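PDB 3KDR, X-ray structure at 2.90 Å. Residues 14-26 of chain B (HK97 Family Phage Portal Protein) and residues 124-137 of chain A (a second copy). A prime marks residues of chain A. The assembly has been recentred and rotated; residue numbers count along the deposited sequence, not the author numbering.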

# COMPACT_ATOMS: atom_id res chain seq x y z
N ALA B 14 -0.06 34.19 22.39
CA ALA B 14 -0.22 32.73 22.37
C ALA B 14 -1.57 32.33 21.82
O ALA B 14 -1.65 31.38 21.03
CB ALA B 14 -0.09 32.12 23.71
N LEU B 15 -2.61 33.04 22.21
CA LEU B 15 -3.92 32.64 21.83
C LEU B 15 -4.20 32.85 20.38
O LEU B 15 -5.24 32.36 19.93
CB LEU B 15 -4.96 33.35 22.65
CG LEU B 15 -5.11 32.81 24.05
CD1 LEU B 15 -5.95 33.78 24.86
CD2 LEU B 15 -5.78 31.39 24.02
N THR B 16 -3.31 33.53 19.64
CA THR B 16 -3.45 33.60 18.17
C THR B 16 -2.97 32.36 17.41
O THR B 16 -3.09 32.32 16.19
CB THR B 16 -2.73 34.82 17.54
OG1 THR B 16 -1.34 34.74 17.78
CG2 THR B 16 -3.30 36.11 18.06
N ILE B 17 -2.40 31.39 18.10
CA ILE B 17 -1.99 30.12 17.51
C ILE B 17 -3.11 29.14 17.71
O ILE B 17 -3.47 28.81 18.85
CB ILE B 17 -0.73 29.57 18.19
CG1 ILE B 17 0.41 30.57 18.04
CG2 ILE B 17 -0.33 28.23 17.63
CD1 ILE B 17 1.49 30.40 19.03
N PRO B 18 -3.73 28.71 16.63
CA PRO B 18 -4.95 27.95 16.84
C PRO B 18 -4.79 26.73 17.69
O PRO B 18 -5.63 26.46 18.44
CB PRO B 18 -5.37 27.62 15.42
CG PRO B 18 -5.00 28.88 14.71
CD PRO B 18 -3.76 29.38 15.34
N ALA B 19 -3.72 26.00 17.57
CA ALA B 19 -3.49 24.86 18.43
C ALA B 19 -3.50 25.29 19.90
O ALA B 19 -3.99 24.59 20.75
CB ALA B 19 -2.18 24.26 18.12
N VAL B 20 -2.93 26.45 20.21
CA VAL B 20 -2.83 26.86 21.57
C VAL B 20 -4.23 27.12 22.03
O VAL B 20 -4.63 26.67 23.11
CB VAL B 20 -1.98 28.10 21.74
CG1 VAL B 20 -2.11 28.65 23.15
CG2 VAL B 20 -0.53 27.75 21.37
N LEU B 21 -4.99 27.81 21.20
CA LEU B 21 -6.35 28.15 21.58
C LEU B 21 -7.17 26.93 21.73
O LEU B 21 -7.86 26.82 22.65
CB LEU B 21 -6.99 29.09 20.58
CG LEU B 21 -8.42 29.54 20.80
CD1 LEU B 21 -8.61 30.12 22.17
CD2 LEU B 21 -8.74 30.58 19.75
N ARG B 22 -7.04 25.98 20.84
CA ARG B 22 -7.87 24.80 20.91
C ARG B 22 -7.54 23.98 22.17
O ARG B 22 -8.43 23.56 22.88
CB ARG B 22 -7.68 23.97 19.65
CG ARG B 22 -8.33 22.61 19.70
CD ARG B 22 -9.79 22.71 19.56
NE ARG B 22 -10.37 21.41 19.27
CZ ARG B 22 -11.52 20.98 19.79
NH1 ARG B 22 -12.20 21.73 20.65
NH2 ARG B 22 -12.00 19.79 19.47
N ALA B 23 -6.27 23.80 22.46
CA ALA B 23 -5.85 23.11 23.68
C ALA B 23 -6.33 23.82 24.93
O ALA B 23 -6.91 23.21 25.83
CB ALA B 23 -4.37 22.97 23.74
N ARG B 24 -6.09 25.13 24.97
CA ARG B 24 -6.58 25.92 26.06
C ARG B 24 -8.08 25.76 26.33
O ARG B 24 -8.47 25.69 27.48
CB ARG B 24 -6.24 27.36 25.83
CG ARG B 24 -6.77 28.33 26.88
CD ARG B 24 -8.19 28.74 26.58
NE ARG B 24 -8.75 29.74 27.45
CZ ARG B 24 -10.02 30.11 27.36
NH1 ARG B 24 -10.81 29.54 26.45
NH2 ARG B 24 -10.51 31.03 28.15
N ASN B 25 -8.93 25.63 25.35
CA ASN B 25 -10.32 25.44 25.68
C ASN B 25 -10.63 24.06 26.14
O ASN B 25 -11.37 23.85 27.03
CB ASN B 25 -11.16 25.75 24.50
CG ASN B 25 -10.66 26.89 23.77
OD1 ASN B 25 -10.43 27.91 24.34
ND2 ASN B 25 -10.47 26.74 22.49
N LEU B 26 -10.07 23.08 25.50
CA LEU B 26 -10.26 21.76 25.98
C LEU B 26 -9.90 21.73 27.45
O LEU B 26 -10.57 21.10 28.23
CB LEU B 26 -9.36 20.83 25.24
CG LEU B 26 -9.91 19.91 24.14
CD1 LEU B 26 -11.40 20.15 23.72
CD2 LEU B 26 -8.94 19.92 22.96
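Chain A (124-137) GIHGGLLTHASETF

Chain A meets chain B as an irregular loop followed by the short helix 129-132 and the start of a second helix at Ser134′, and it runs against the direction of its partner: Ile125′ has Asn25 as its nearest neighbour by CA position, at 8.1 Å, whereas His132′ comes to 4.8 Å, CA to CA, from Thr16. The first part of chain A therefore lies beside the later turns of the helix 18-26, and the second part beside the bend that precedes it. The two stretches together bury 505 Å².

Gly124′ makes no contact. At Ile125′ (phi/psi -96/-4) the CA-to-CB bond points toward chain B, but the only hydrogen bonds across the two stretches are made by its backbone. Ile125′ O accepts two from Arg24, one from NH2 at 2.8 Å and one from NH1 at 3.1 Å. The oxygen lies at the edge of the guanidinium, near its plane, where the N-H groups point. An arginine suits this place because its long side chain can present two donors to a single acceptor; Arg24 NH1 is held in addition by Asn25 OD1 of its own chain, at 2.7 Å.

His126′ is extended (-166/-157), and its CA-to-CB bond points toward chain B. Its ND1 lies 4.0 Å from Leu21 CD1 and 4.3 Å from Asn25 OD1, the latter at the ring edge but too far for a hydrogen bond. The imidazole thus borders both a leucine methyl and a polar amide, a mixed setting that its own mixed character tolerates.

The two glycines that follow turn the chain without touching chain B. A CB on Gly127′ would be crowded by His132′ CE1 at 3.5 Å, and Gly128′ has a positive phi (104/144) at which a CB would jam against the carbonyl O of Gly127′. Gly128′ is also the N-cap residue, and its O accepts backbone hydrogen bonds from Thr131′ N and His132′ N, each at 3.0 Å.

In the helix 129-132, Leu129′ starts sideways, yet its end approaches chain B, with CD2 4.5 Å from Leu21 CD2, an apolar pairing. Leu130′ is out of reach, and Thr131′ turns its OG1 back to Gly127′ O, 3.2 Å away, fastening the turn. His132′ loses the most area of any residue here. Its flat ring sets a carbon, CD2, 3.4 Å from the aliphatic Leu15 CB, its CB is 4.1 Å from Leu21 CD2, and its carbonyl O receives a CA-H...O contact from Thr16 CA at 3.3 Å, which accompanies the close approach of the backbones.

Ala133′, small and buried, is the N-cap of the next helix and accepts Phe137′ N at its O, 3.0 Å away. The CA-to-CB bond of Glu135′ points toward chain B, but Glu135′ OE1 is 4.4 Å from Thr16 OG1, too far for a hydrogen bond; both carboxylate oxygens are hydrogen-bonded elsewhere in the structure. Thr136′ packs more closely, its OG1 3.3 Å from Pro18 CG; the short branched side chain fits beside the compact proline ring.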

# COMPACT_ATOMS: atom_id res chain seq x y z
N GLY A 124 -18.34 35.56 27.23
CA GLY A 124 -18.11 34.26 26.56
C GLY A 124 -17.02 33.44 27.16
O GLY A 124 -16.65 33.65 28.29
N ILE A 125 -16.46 32.53 26.38
CA ILE A 125 -15.37 31.69 26.88
C ILE A 125 -14.00 32.24 26.52
O ILE A 125 -12.98 31.66 26.92
CB ILE A 125 -15.51 30.26 26.37
CG1 ILE A 125 -15.18 30.17 24.86
CG2 ILE A 125 -16.92 29.73 26.65
CD1 ILE A 125 -15.48 28.80 24.17
N HIS A 126 -13.95 33.33 25.75
CA HIS A 126 -12.70 34.05 25.53
C HIS A 126 -13.02 35.40 24.94
O HIS A 126 -14.10 35.89 25.10
CB HIS A 126 -11.76 33.26 24.64
CG HIS A 126 -12.37 32.85 23.35
ND1 HIS A 126 -12.28 31.56 22.87
CD2 HIS A 126 -13.14 33.53 22.47
CE1 HIS A 126 -12.95 31.47 21.73
NE2 HIS A 126 -13.48 32.66 21.46
N GLY A 127 -12.08 36.01 24.25
CA GLY A 127 -12.22 37.40 23.82
C GLY A 127 -12.75 37.53 22.43
O GLY A 127 -12.86 38.63 21.91
N GLY A 128 -13.04 36.40 21.80
CA GLY A 128 -13.67 36.35 20.47
C GLY A 128 -12.72 36.01 19.35
O GLY A 128 -11.52 36.40 19.34
N LEU A 129 -13.25 35.27 18.39
CA LEU A 129 -12.40 34.85 17.30
C LEU A 129 -11.86 36.07 16.57
O LEU A 129 -10.72 36.07 16.14
CB LEU A 129 -13.12 33.92 16.34
CG LEU A 129 -13.53 32.58 16.99
CD1 LEU A 129 -14.42 31.78 16.04
CD2 LEU A 129 -12.38 31.74 17.38
N LEU A 130 -12.64 37.14 16.47
CA LEU A 130 -12.20 38.30 15.74
C LEU A 130 -10.95 38.88 16.35
O LEU A 130 -10.20 39.50 15.62
CB LEU A 130 -13.25 39.37 15.67
CG LEU A 130 -14.40 39.17 14.66
CD1 LEU A 130 -15.18 40.42 14.57
CD2 LEU A 130 -13.95 38.79 13.26
N THR A 131 -10.73 38.72 17.65
CA THR A 131 -9.42 39.11 18.23
C THR A 131 -8.39 38.02 18.01
O THR A 131 -7.35 38.23 17.37
CB THR A 131 -9.44 39.29 19.75
OG1 THR A 131 -10.63 39.97 20.13
CG2 THR A 131 -8.27 40.08 20.17
N HIS A 132 -8.66 36.84 18.56
CA HIS A 132 -7.70 35.72 18.53
C HIS A 132 -7.42 35.10 17.18
O HIS A 132 -6.31 34.71 16.94
CB HIS A 132 -8.15 34.61 19.43
CG HIS A 132 -8.22 35.01 20.85
ND1 HIS A 132 -9.36 34.84 21.62
CD2 HIS A 132 -7.30 35.61 21.65
CE1 HIS A 132 -9.13 35.30 22.84
NE2 HIS A 132 -7.89 35.77 22.89
N ALA A 133 -8.41 34.97 16.32
CA ALA A 133 -8.19 34.19 15.11
C ALA A 133 -7.97 35.03 13.84
O ALA A 133 -7.99 34.53 12.75
CB ALA A 133 -9.31 33.20 14.91
N SER A 134 -7.72 36.32 14.00
CA SER A 134 -7.60 37.18 12.84
C SER A 134 -6.48 36.74 11.88
O SER A 134 -6.63 36.80 10.68
CB SER A 134 -7.42 38.62 13.28
OG SER A 134 -6.98 39.37 12.19
N GLU A 135 -5.37 36.28 12.39
CA GLU A 135 -4.30 35.89 11.53
C GLU A 135 -4.62 34.63 10.71
O GLU A 135 -4.34 34.53 9.52
CB GLU A 135 -3.08 35.65 12.38
CG GLU A 135 -1.81 35.98 11.62
CD GLU A 135 -0.56 35.87 12.47
OE1 GLU A 135 -0.67 36.16 13.71
OE2 GLU A 135 0.49 35.48 11.89
N THR A 136 -5.21 33.66 11.35
CA THR A 136 -5.56 32.41 10.70
C THR A 136 -6.60 32.66 9.63
O THR A 136 -6.52 32.11 8.55
CB THR A 136 -6.13 31.41 11.71
OG1 THR A 136 -5.48 31.65 12.92
CG2 THR A 136 -5.79 30.03 11.36
N PHE A 137 -7.59 33.46 9.95
CA PHE A 137 -8.59 33.75 8.98
C PHE A 137 -7.90 34.42 7.80
O PHE A 137 -8.13 34.04 6.67
CB PHE A 137 -9.67 34.65 9.59
CG PHE A 137 -10.50 33.95 10.63
CD1 PHE A 137 -10.45 32.59 10.79
CD2 PHE A 137 -11.35 34.66 11.44
CE1 PHE A 137 -11.22 31.96 11.73
CE2 PHE A 137 -12.10 34.02 12.39
CZ PHE A 137 -12.03 32.68 12.52